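PDB 1FR3: Molybdate/tungstate binding protein from Sporomusa ovata, which binds the oxyanions molybdate and tungstate, probably storing or buffering them for molybdenum homeostasis. Local coordinates for the interface of chains A and B and the interface of chains A and C. Sequence-based numbering; all coordinates share one arbitrary frame. Chains: chain A/B/C, Molybdate/tungstate binding protein.

Contact 1: the interface of chains A and B. Residues chain A 9, 29, 32, 34; chain B 9, 29-30, 32, 34.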
ATOM      1  N   LEU A   9       7.223 -11.172  10.884  1.00  7.70           N
ATOM      2  CA  LEU A   9       8.644 -11.367  11.166  1.00  7.56           C
ATOM      3  C   LEU A   9       8.919 -10.989  12.623  1.00  8.05           C
ATOM      4  O   LEU A   9       8.727  -9.823  12.986  1.00  7.62           O
ATOM      5  CB  LEU A   9       9.526 -10.551  10.230  1.00  9.14           C
ATOM      6  CG  LEU A   9       9.308 -10.746   8.724  1.00  9.09           C
ATOM      7  CD1 LEU A   9      10.044  -9.659   7.955  1.00 10.26           C
ATOM      8  CD2 LEU A   9       9.802 -12.117   8.279  1.00 10.04           C
ATOM      9  N   TYR A  29      16.195  -8.423  12.118  1.00  7.88           N
ATOM     10  CA  TYR A  29      15.519  -9.695  11.920  1.00  7.87           C
ATOM     11  C   TYR A  29      16.575 -10.739  11.537  1.00  7.14           C
ATOM     12  O   TYR A  29      16.979 -10.793  10.376  1.00  7.13           O
ATOM     13  CB  TYR A  29      14.434  -9.644  10.839  1.00  9.21           C
ATOM     14  CG  TYR A  29      13.747 -11.001  10.750  1.00 10.39           C
ATOM     15  CD1 TYR A  29      12.964 -11.445  11.809  1.00 11.13           C
ATOM     16  CD2 TYR A  29      13.906 -11.807   9.643  1.00 11.32           C
ATOM     17  CE1 TYR A  29      12.339 -12.679  11.751  1.00 12.33           C
ATOM     18  CE2 TYR A  29      13.289 -13.048   9.579  1.00 12.67           C
ATOM     19  CZ  TYR A  29      12.512 -13.464  10.635  1.00 12.53           C
ATOM     20  OH  TYR A  29      11.892 -14.696  10.580  1.00 15.21           O
ATOM     21  N   THR A  32      19.212  -9.248   9.545  1.00  8.32           N
ATOM     22  CA  THR A  32      18.840  -8.336   8.466  1.00  7.87           C
ATOM     23  C   THR A  32      18.205  -7.088   9.079  1.00  7.23           C
ATOM     24  O   THR A  32      17.409  -7.216  10.007  1.00  7.53           O
ATOM     25  CB  THR A  32      17.834  -8.961   7.488  1.00  9.43           C
ATOM     26  OG1 THR A  32      18.435 -10.045   6.759  1.00 11.45           O
ATOM     27  CG2 THR A  32      17.352  -7.951   6.453  1.00  9.57           C
ATOM     28  N   LEU A  34      15.608  -4.161   9.158  1.00  6.30           N
ATOM     29  CA  LEU A  34      14.284  -3.844   8.629  1.00  6.87           C
ATOM     30  C   LEU A  34      13.991  -2.383   8.996  1.00  6.51           C
ATOM     31  O   LEU A  34      14.498  -1.899  10.015  1.00  7.34           O
ATOM     32  CB  LEU A  34      13.191  -4.733   9.203  1.00  7.18           C
ATOM     33  CG  LEU A  34      13.348  -6.252   9.070  1.00  7.67           C
ATOM     34  CD1 LEU A  34      12.170  -6.960   9.724  1.00  8.54           C
ATOM     35  CD2 LEU A  34      13.477  -6.636   7.599  1.00  8.39           C
TER
ATOM     36  N   LEU B   9      14.265  -8.715   1.464  1.00  6.66           N
ATOM     37  CA  LEU B   9      14.288 -10.025   2.126  1.00  7.30           C
ATOM     38  C   LEU B   9      14.763 -11.075   1.129  1.00  8.31           C
ATOM     39  O   LEU B   9      14.027 -11.494   0.239  1.00  7.70           O
ATOM     40  CB  LEU B   9      12.894 -10.357   2.675  1.00  8.41           C
ATOM     41  CG  LEU B   9      12.116  -9.181   3.280  1.00  8.83           C
ATOM     42  CD1 LEU B   9      10.740  -9.632   3.747  1.00  9.53           C
ATOM     43  CD2 LEU B   9      12.880  -8.558   4.442  1.00  9.46           C
ATOM     44  N   TYR B  29      12.193 -17.454   3.960  1.00  8.88           N
ATOM     45  CA  TYR B  29      13.079 -16.344   4.280  1.00  8.94           C
ATOM     46  C   TYR B  29      13.708 -16.591   5.649  1.00  8.09           C
ATOM     47  O   TYR B  29      13.038 -16.431   6.668  1.00  8.05           O
ATOM     48  CB  TYR B  29      12.323 -15.017   4.271  1.00  9.44           C
ATOM     49  CG  TYR B  29      13.176 -13.847   4.717  1.00 10.24           C
ATOM     50  CD1 TYR B  29      14.409 -13.598   4.128  1.00 11.19           C
ATOM     51  CD2 TYR B  29      12.748 -13.008   5.737  1.00 10.68           C
ATOM     52  CE1 TYR B  29      15.193 -12.538   4.544  1.00 11.67           C
ATOM     53  CE2 TYR B  29      13.525 -11.942   6.154  1.00 11.75           C
ATOM     54  CZ  TYR B  29      14.747 -11.721   5.556  1.00 12.05           C
ATOM     55  OH  TYR B  29      15.517 -10.656   5.963  1.00 13.16           O
ATOM     56  N   LYS B  30      14.973 -16.993   5.660  1.00  8.59           N
ATOM     57  CA  LYS B  30      15.670 -17.271   6.911  1.00  8.40           C
ATOM     58  C   LYS B  30      14.855 -18.155   7.852  1.00  8.84           C
ATOM     59  O   LYS B  30      14.838 -17.956   9.059  1.00 10.07           O
ATOM     60  CB  LYS B  30      16.131 -15.980   7.599  1.00  8.34           C
ATOM     61  CG  LYS B  30      17.139 -15.189   6.770  1.00  7.75           C
ATOM     62  CD  LYS B  30      17.780 -14.072   7.582  1.00  8.45           C
ATOM     63  CE  LYS B  30      18.916 -13.403   6.817  1.00  9.48           C
ATOM     64  NZ  LYS B  30      19.591 -12.360   7.644  1.00  9.78           N
ATOM     65  N   THR B  32      11.537 -18.630   7.854  1.00 10.41           N
ATOM     66  CA  THR B  32      10.163 -18.177   8.065  1.00 10.55           C
ATOM     67  C   THR B  32       9.460 -18.058   6.722  1.00  9.76           C
ATOM     68  O   THR B  32      10.056 -17.602   5.746  1.00 10.43           O
ATOM     69  CB  THR B  32      10.157 -16.825   8.799  1.00 10.83           C
ATOM     70  OG1 THR B  32      10.670 -17.050  10.124  1.00 12.45           O
ATOM     71  CG2 THR B  32       8.773 -16.217   8.911  1.00 11.95           C
ATOM     72  N   LEU B  34       7.112 -16.611   3.825  1.00  6.93           N
ATOM     73  CA  LEU B  34       6.563 -15.362   3.318  1.00  7.18           C
ATOM     74  C   LEU B  34       5.537 -15.700   2.232  1.00  7.78           C
ATOM     75  O   LEU B  34       5.641 -16.728   1.569  1.00  8.11           O
ATOM     76  CB  LEU B  34       7.621 -14.465   2.688  1.00  7.35           C
ATOM     77  CG  LEU B  34       8.867 -14.108   3.490  1.00  7.17           C
ATOM     78  CD1 LEU B  34       9.790 -13.207   2.671  1.00  7.97           C
ATOM     79  CD2 LEU B  34       8.515 -13.433   4.806  1.00  7.69           C
TER
HETATM   80  O   HOH W   1      17.387 -10.279   3.659  1.00 13.33           O

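Contact 2: the interface of chains A and C. Residues chain A 3-5, 59; chain C 63-66.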
ATOM      1  N   ILE A   3      -4.662 -12.467  12.120  1.00  7.81           N
ATOM      2  CA  ILE A   3      -4.487 -11.319  11.237  1.00  7.86           C
ATOM      3  C   ILE A   3      -4.342 -11.755   9.787  1.00  6.70           C
ATOM      4  O   ILE A   3      -3.494 -12.614   9.507  1.00  7.16           O
ATOM      5  CB  ILE A   3      -3.194 -10.585  11.679  1.00  9.03           C
ATOM      6  CG1 ILE A   3      -3.293 -10.191  13.156  1.00  9.79           C
ATOM      7  CG2 ILE A   3      -2.895  -9.387  10.791  1.00  9.31           C
ATOM      8  CD1 ILE A   3      -1.955  -9.906  13.813  1.00 11.15           C
ATOM      9  N   SER A   4      -5.127 -11.196   8.864  1.00  6.15           N
ATOM     10  CA  SER A   4      -5.003 -11.610   7.462  1.00  6.28           C
ATOM     11  C   SER A   4      -3.620 -11.331   6.893  1.00  6.20           C
ATOM     12  O   SER A   4      -3.130 -12.094   6.056  1.00  6.10           O
ATOM     13  CB  SER A   4      -6.090 -10.987   6.596  1.00  5.78           C
ATOM     14  OG  SER A   4      -5.923  -9.600   6.370  1.00  5.20           O
ATOM     15  N   GLY A   5      -3.006 -10.213   7.276  1.00  6.12           N
ATOM     16  CA  GLY A   5      -1.678  -9.880   6.732  1.00  5.96           C
ATOM     17  C   GLY A   5      -0.799 -11.127   6.885  1.00  5.13           C
ATOM     18  O   GLY A   5      -0.510 -11.531   8.016  1.00  5.53           O
ATOM     19  N   LYS A  59       1.245  -6.938   4.519  1.00  4.27           N
ATOM     20  CA  LYS A  59       0.165  -7.576   3.754  1.00  4.66           C
ATOM     21  C   LYS A  59       0.719  -8.215   2.498  1.00  4.57           C
ATOM     22  O   LYS A  59       1.628  -7.681   1.855  1.00  5.65           O
ATOM     23  CB  LYS A  59      -0.882  -6.513   3.415  1.00  4.69           C
ATOM     24  CG  LYS A  59      -2.240  -7.086   3.032  1.00  4.06           C
ATOM     25  CD  LYS A  59      -3.246  -5.966   2.773  1.00  5.03           C
ATOM     26  CE  LYS A  59      -4.623  -6.546   2.450  1.00  4.72           C
ATOM     27  NZ  LYS A  59      -4.592  -7.256   1.134  1.00  4.40           N
TER
ATOM     28  N   MET C  63      -6.822  -3.198   2.647  1.00  6.62           N
ATOM     29  CA  MET C  63      -7.570  -3.437   3.876  1.00  6.16           C
ATOM     30  C   MET C  63      -7.399  -4.860   4.377  1.00  6.48           C
ATOM     31  O   MET C  63      -7.770  -5.803   3.685  1.00  6.02           O
ATOM     32  CB  MET C  63      -9.051  -3.123   3.632  1.00  5.66           C
ATOM     33  CG  MET C  63      -9.925  -3.293   4.872  1.00  6.66           C
ATOM     34  SD  MET C  63     -11.646  -2.817   4.586  1.00  5.99           S
ATOM     35  CE  MET C  63     -11.479  -1.030   4.641  1.00  6.74           C
ATOM     36  N   GLU C  64      -6.864  -5.014   5.578  1.00  5.08           N
ATOM     37  CA  GLU C  64      -6.722  -6.320   6.203  1.00  5.53           C
ATOM     38  C   GLU C  64      -7.986  -6.641   7.003  1.00  5.75           C
ATOM     39  O   GLU C  64      -8.792  -5.760   7.273  1.00  5.39           O
ATOM     40  CB  GLU C  64      -5.526  -6.385   7.157  1.00  5.73           C
ATOM     41  CG  GLU C  64      -4.184  -6.407   6.461  1.00  6.82           C
ATOM     42  CD  GLU C  64      -2.983  -6.521   7.385  1.00  2.00           C
ATOM     43  OE1 GLU C  64      -2.995  -6.661   8.574  1.00 10.05           O
ATOM     44  OE2 GLU C  64      -1.877  -6.481   6.779  1.00 12.99           O
ATOM     45  N   VAL C  65      -8.112  -7.902   7.402  1.00  5.42           N
ATOM     46  CA  VAL C  65      -9.228  -8.360   8.221  1.00  6.64           C
ATOM     47  C   VAL C  65      -8.654  -9.134   9.406  1.00  6.72           C
ATOM     48  O   VAL C  65      -7.749  -9.947   9.211  1.00  5.67           O
ATOM     49  CB  VAL C  65     -10.220  -9.229   7.433  1.00  6.30           C
ATOM     50  CG1 VAL C  65     -11.374  -9.678   8.332  1.00  6.71           C
ATOM     51  CG2 VAL C  65     -10.755  -8.498   6.211  1.00  6.84           C
ATOM     52  N   LEU C  66      -9.160  -8.870  10.601  1.00  6.85           N
ATOM     53  CA  LEU C  66      -8.706  -9.534  11.809  1.00  7.87           C
ATOM     54  C   LEU C  66      -9.885 -10.257  12.471  1.00  7.84           C
ATOM     55  O   LEU C  66     -11.006  -9.754  12.456  1.00  7.66           O
ATOM     56  CB  LEU C  66      -8.155  -8.522  12.815  1.00  9.45           C
ATOM     57  CG  LEU C  66      -7.313  -7.362  12.284  1.00 11.86           C
ATOM     58  CD1 LEU C  66      -6.896  -6.450  13.434  1.00 12.21           C
ATOM     59  CD2 LEU C  66      -6.102  -7.849  11.514  1.00 12.67           C
TER

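Contact 1: the interface of chains A and B
Two-fold symmetric packing of A:Tyr29 and its twin B:Tyr29 marks this homodimeric interface between two TOBE-domain subunits, which probably helps to hold the pair together in the six-chain assembly. The two phenol side chains slide past each other in opposite directions, their ring planes tilted by about 27°, and they meet rim to rim, with A:Tyr29 CD2 and B:Tyr29 CE2 at 3.5 Å. In A:Tyr29, CG anti to the backbone N (chi1 -178°) swings the ring away from that N and, with the ring's own turn, carries OH across the interface, where it accepts a hydrogen bond from B:Thr32 OG1 at 2.7 Å. The twin bond runs from A:Thr32 OG1 to B:Tyr29 OH and is longer, 3.1 Å. At this end the extended chain of B:Lys30 also delivers its ammonium NZ to A:Thr32 OG1 at 2.7 Å; the two-fold would provide a counterpart at the other. One small hydroxyl thus accepts from lysine and donates to tyrosine, a double role that suits threonine, and water 1 also bridges A:Thr32 OG1 and B:Tyr29 OH. The nearby ammonium may polarise this hydroxyl and strengthen it as a donor.

Leucines pack over a face and at the edge of the B:Tyr29 ring. Within chain B, B:Leu9 CB sits over its centre, with B:Lys30 CG toward the rim of the opposite face. From across the interface, A:Leu9 CD2 comes in plane to the ring edge, 4.0 Å from B:Tyr29 CD2. The same methyl meets B:Leu34 CD2 at 3.9 Å, the two side chains crossing at about a right angle; A:Leu34 and B:Leu9 repeat this by symmetry. Branched leucine tips pack beside the rings, while the hydroxyl pairs probably help to set the register of the subunits, bringing strands 7-18, 22-29 and 32-39 of the two chains together through their side chains.

Contact 2: the interface of chains A and C
A:Ser4, in the N-terminal segment of a TOBE (Mop-family) domain, meets the C-terminal strand 64-66 of chain C in a short antiparallel beta contact, with A:Ile3 and C:Leu66 forming the bridge. The amide N of A:Ser4 donates to C:Val65 O at 2.9 Å. In return the side-chain hydroxyl OG accepts from C:Val65 N at 3.0 Å, nearly straight at 169°. Serine suits the place because its short side chain lets OG act as a carbonyl would in a sheet: with chi1 at 72°, OG lies between the backbone N and the carbonyl carbon, on the side from which C:Val65 N arrives. Both polar backbone atoms of C:Val65 are thus gripped by one residue.

C:Glu64 reaches past this serine into chain A. Its CB lies 3.3 Å from A:Ser4 OG. Next, CG touches the same hydroxyl and, on another side, the methylene CD of A:Lys59 at 3.8 Å. The chain runs on extended to the carboxylate carbon CD, which packs against A:Gly5 CA. At the tip the oxygens part: OE1 approaches the methyl CG2 of A:Ile3 at 3.5 Å, while OE2 lies near A:Gly5 CA and A:Lys59 CB. Glycine suits the spot, since it carries no side chain where the carboxylate comes close.

A:Lys59 slides past C:Glu64 in the opposite direction, its aliphatic stem straight along the glutamate until a bend at the last torsion (chi4 -68°), and its ammonium NZ ends 6.3 Å from C:Glu64 OE2. The opposite charges could attract only at long range. Lysine offers flexible methylenes for this packing, and its CE also reaches C:Met63 O. Beyond the polar centre, A:Ile3 and C:Leu66 lie side by side, pointing the same way; A:Ile3 CG2 and C:Leu66 CD2 meet at 3.6 Å, two branched aliphatic groups closing the bridged end with an apolar contact.

Contact 1 and contact 2 lie about 19 Å apart between their C-alpha centres and share no residue, so chain A meets two different neighbours through separate surfaces. Contact 1 uses strands 7-18, 22-29 and 32-39 in a symmetric pairing, whereas contact 2 joins the N-terminal segment and the start of the loop after strand 53-58 to a partner's C-terminal strand. Contact 1 pairs two subunits, and contact 2 probably links such pairs in the six-chain assembly. A:Ser4, A:Gly5 and A:Lys59 of contact 2 also line a tungstate pocket, so assembly there may help to shape the oxyanion site, while contact 1 appears mainly to support assembly.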